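Local coordinates for mitogen-activated protein kinase kinase kinase 2 (Homo sapiens, PDB 2NPT) that is a serine/threonine kinase of the MAP3K tier that pairs with the kinase MAP2K5 through its PB1 domain, probably to pass signals down a MAP kinase cascade, at residues Q18-V23 and L34-V40. Sequence-based numbering, arbitrary orientation.
Sequences QNDVRV and LQFPRPV
Arg38 NE donates a short 2.5 Å hydrogen bond to Asn19 O, and the side chain, extended beyond an m chi1, carries its guanidinium between Asn19 OD1 and Val21 CG2 on opposite faces; NH1 salt-bridges Asp84 of helix 73-85. A water accepts from Arg38 N (2.9 Å) and donates to Asp20 OD1 (2.7 Å). Backbone hydrogen bonds define two antiparallel pairs: Val21 N-Phe36 O (2.7 Å) with Phe36 N-Val21 O (2.8 Å), and Val23 N-Leu34 O (2.8 Å) with Leu34 N-Val23 O (3.0 Å). Strands 21-23 and 34-36, flanked by extended loop, form the open end of the ubiquitin-like PB1 fold's first hairpin, axes approaching to 4.6 Å at 147°. Arg22 and Gln35, the intervening non-hydrogen-bonded pair (CA-CA 4.5 Å), face the MAP2K5 chain, an acidic side chain of which salt-bridges Arg22. Val21, Val23, Leu34 and Phe36 share the helix-covered face: Val23 CG2 meets Phe36 CD2 at 3.5 Å. Beyond cis-Pro39, Val40 CG2 touches Val21 CG2 (3.8 Å).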
loop_
_atom_site.group_PDB
_atom_site.type_symbol
_atom_site.label_atom_id
_atom_site.label_comp_id
_atom_site.label_asym_id
_atom_site.label_seq_id
_atom_site.Cartn_x
_atom_site.Cartn_y
_atom_site.Cartn_z
ATOM N N GLN D 18 -1.680 11.339 -14.423
ATOM C CA GLN D 18 -1.190 12.113 -13.277
ATOM C C GLN D 18 -0.771 11.156 -12.134
ATOM O O GLN D 18 -0.942 9.932 -12.212
ATOM C CB GLN D 18 -2.281 13.080 -12.804
ATOM C CG GLN D 18 -2.598 14.177 -13.825
ATOM C CD GLN D 18 -3.256 15.410 -13.206
ATOM O OE1 GLN D 18 -3.546 15.448 -12.001
ATOM N NE2 GLN D 18 -3.486 16.433 -14.040
ATOM N N ASN D 19 -0.216 11.714 -11.072
ATOM C CA ASN D 19 0.140 10.909 -9.903
ATOM C C ASN D 19 -1.132 10.319 -9.205
ATOM O O ASN D 19 -2.092 11.037 -9.038
ATOM C CB ASN D 19 1.075 11.712 -8.953
ATOM C CG ASN D 19 0.702 13.234 -8.817
ATOM O OD1 ASN D 19 0.056 13.838 -9.689
ATOM N ND2 ASN D 19 1.156 13.845 -7.723
ATOM N N ASP D 20 -1.175 9.023 -8.869
ATOM C CA ASP D 20 -2.303 8.494 -8.049
ATOM C C ASP D 20 -2.160 9.000 -6.612
ATOM O O ASP D 20 -1.074 9.384 -6.174
ATOM C CB ASP D 20 -2.368 6.972 -7.987
ATOM C CG ASP D 20 -2.810 6.328 -9.286
ATOM O OD1 ASP D 20 -3.286 7.025 -10.211
ATOM O OD2 ASP D 20 -2.629 5.096 -9.353
ATOM N N VAL D 21 -3.268 9.034 -5.902
ATOM C CA VAL D 21 -3.279 9.470 -4.498
ATOM C C VAL D 21 -3.199 8.237 -3.653
ATOM O O VAL D 21 -4.079 7.389 -3.702
ATOM C CB VAL D 21 -4.515 10.308 -4.120
ATOM C CG1 VAL D 21 -4.590 10.499 -2.593
ATOM C CG2 VAL D 21 -4.485 11.675 -4.848
ATOM N N ARG D 22 -2.128 8.138 -2.874
ATOM C CA ARG D 22 -1.941 7.023 -1.975
ATOM C C ARG D 22 -2.754 7.248 -0.696
ATOM O O ARG D 22 -2.507 8.227 0.038
ATOM C CB ARG D 22 -0.477 6.965 -1.632
ATOM C CG ARG D 22 -0.011 5.748 -1.041
ATOM C CD ARG D 22 1.550 5.623 -1.374
ATOM N NE ARG D 22 2.091 4.588 -0.523
ATOM C CZ ARG D 22 2.684 4.801 0.635
ATOM N NH1 ARG D 22 2.868 6.038 1.087
ATOM N NH2 ARG D 22 3.107 3.779 1.348
ATOM N N VAL D 23 -3.692 6.366 -0.416
ATOM C CA VAL D 23 -4.500 6.509 0.769
ATOM C C VAL D 23 -4.251 5.397 1.810
ATOM O O VAL D 23 -4.244 4.227 1.463
ATOM C CB VAL D 23 -6.019 6.589 0.397
ATOM C CG1 VAL D 23 -6.918 6.553 1.678
ATOM C CG2 VAL D 23 -6.348 7.837 -0.460
ATOM N N LEU D 34 -4.235 1.855 -0.412
ATOM C CA LEU D 34 -4.739 1.769 -1.752
ATOM C C LEU D 34 -4.379 3.032 -2.530
ATOM O O LEU D 34 -4.291 4.113 -1.968
ATOM C CB LEU D 34 -6.250 1.601 -1.709
ATOM C CG LEU D 34 -6.814 0.274 -1.202
ATOM C CD1 LEU D 34 -8.327 0.454 -1.040
ATOM C CD2 LEU D 34 -6.552 -0.841 -2.253
ATOM N N GLN D 35 -4.166 2.872 -3.826
ATOM C CA GLN D 35 -3.903 4.014 -4.694
ATOM C C GLN D 35 -5.179 4.372 -5.421
ATOM O O GLN D 35 -5.912 3.478 -5.961
ATOM C CB GLN D 35 -2.781 3.703 -5.674
ATOM C CG GLN D 35 -1.565 3.135 -5.012
ATOM C CD GLN D 35 -0.716 2.329 -5.957
ATOM O OE1 GLN D 35 0.399 2.739 -6.257
ATOM N NE2 GLN D 35 -1.224 1.169 -6.429
ATOM N N PHE D 36 -5.468 5.665 -5.429
ATOM C CA PHE D 36 -6.633 6.193 -6.078
ATOM C C PHE D 36 -6.274 7.071 -7.245
ATOM O O PHE D 36 -5.481 8.006 -7.118
ATOM C CB PHE D 36 -7.470 7.004 -5.096
ATOM C CG PHE D 36 -8.207 6.153 -4.119
ATOM C CD1 PHE D 36 -9.542 5.808 -4.338
ATOM C CD2 PHE D 36 -7.573 5.699 -2.978
ATOM C CE1 PHE D 36 -10.209 4.980 -3.455
ATOM C CE2 PHE D 36 -8.228 4.868 -2.094
ATOM C CZ PHE D 36 -9.565 4.517 -2.314
ATOM N N PRO D 37 -6.889 6.793 -8.403
ATOM C CA PRO D 37 -6.651 7.618 -9.561
ATOM C C PRO D 37 -7.305 9.000 -9.411
ATOM O O PRO D 37 -8.390 9.103 -8.855
ATOM C CB PRO D 37 -7.317 6.816 -10.682
ATOM C CG PRO D 37 -8.382 6.065 -10.030
ATOM C CD PRO D 37 -7.864 5.723 -8.667
ATOM N N ARG D 38 -6.637 10.040 -9.888
ATOM C CA ARG D 38 -7.180 11.391 -9.841
ATOM C C ARG D 38 -8.178 11.649 -10.972
ATOM O O ARG D 38 -8.031 11.075 -12.046
ATOM C CB ARG D 38 -6.075 12.420 -9.976
ATOM C CG ARG D 38 -5.085 12.369 -8.852
ATOM C CD ARG D 38 -3.999 13.384 -8.998
ATOM N NE ARG D 38 -3.007 13.142 -7.963
ATOM C CZ ARG D 38 -2.705 13.960 -6.958
ATOM N NH1 ARG D 38 -3.294 15.132 -6.803
ATOM N NH2 ARG D 38 -1.791 13.561 -6.094
ATOM N N PRO D 39 -9.158 12.551 -10.740
ATOM C CA PRO D 39 -9.435 13.207 -9.448
ATOM C C PRO D 39 -10.133 12.260 -8.497
ATOM O O PRO D 39 -10.962 11.454 -8.912
ATOM C CB PRO D 39 -10.367 14.350 -9.842
ATOM C CG PRO D 39 -11.081 13.840 -11.005
ATOM C CD PRO D 39 -10.083 13.035 -11.784
ATOM N N VAL D 40 -9.762 12.306 -7.231
ATOM C CA VAL D 40 -10.327 11.388 -6.249
ATOM C C VAL D 40 -11.634 11.970 -5.716
ATOM O O VAL D 40 -11.707 13.167 -5.426
ATOM C CB VAL D 40 -9.332 11.125 -5.074
ATOM C CG1 VAL D 40 -9.929 10.179 -4.045
ATOM C CG2 VAL D 40 -8.006 10.565 -5.608
HETATM O O HOH W 1 -4.003 9.484 -10.941
#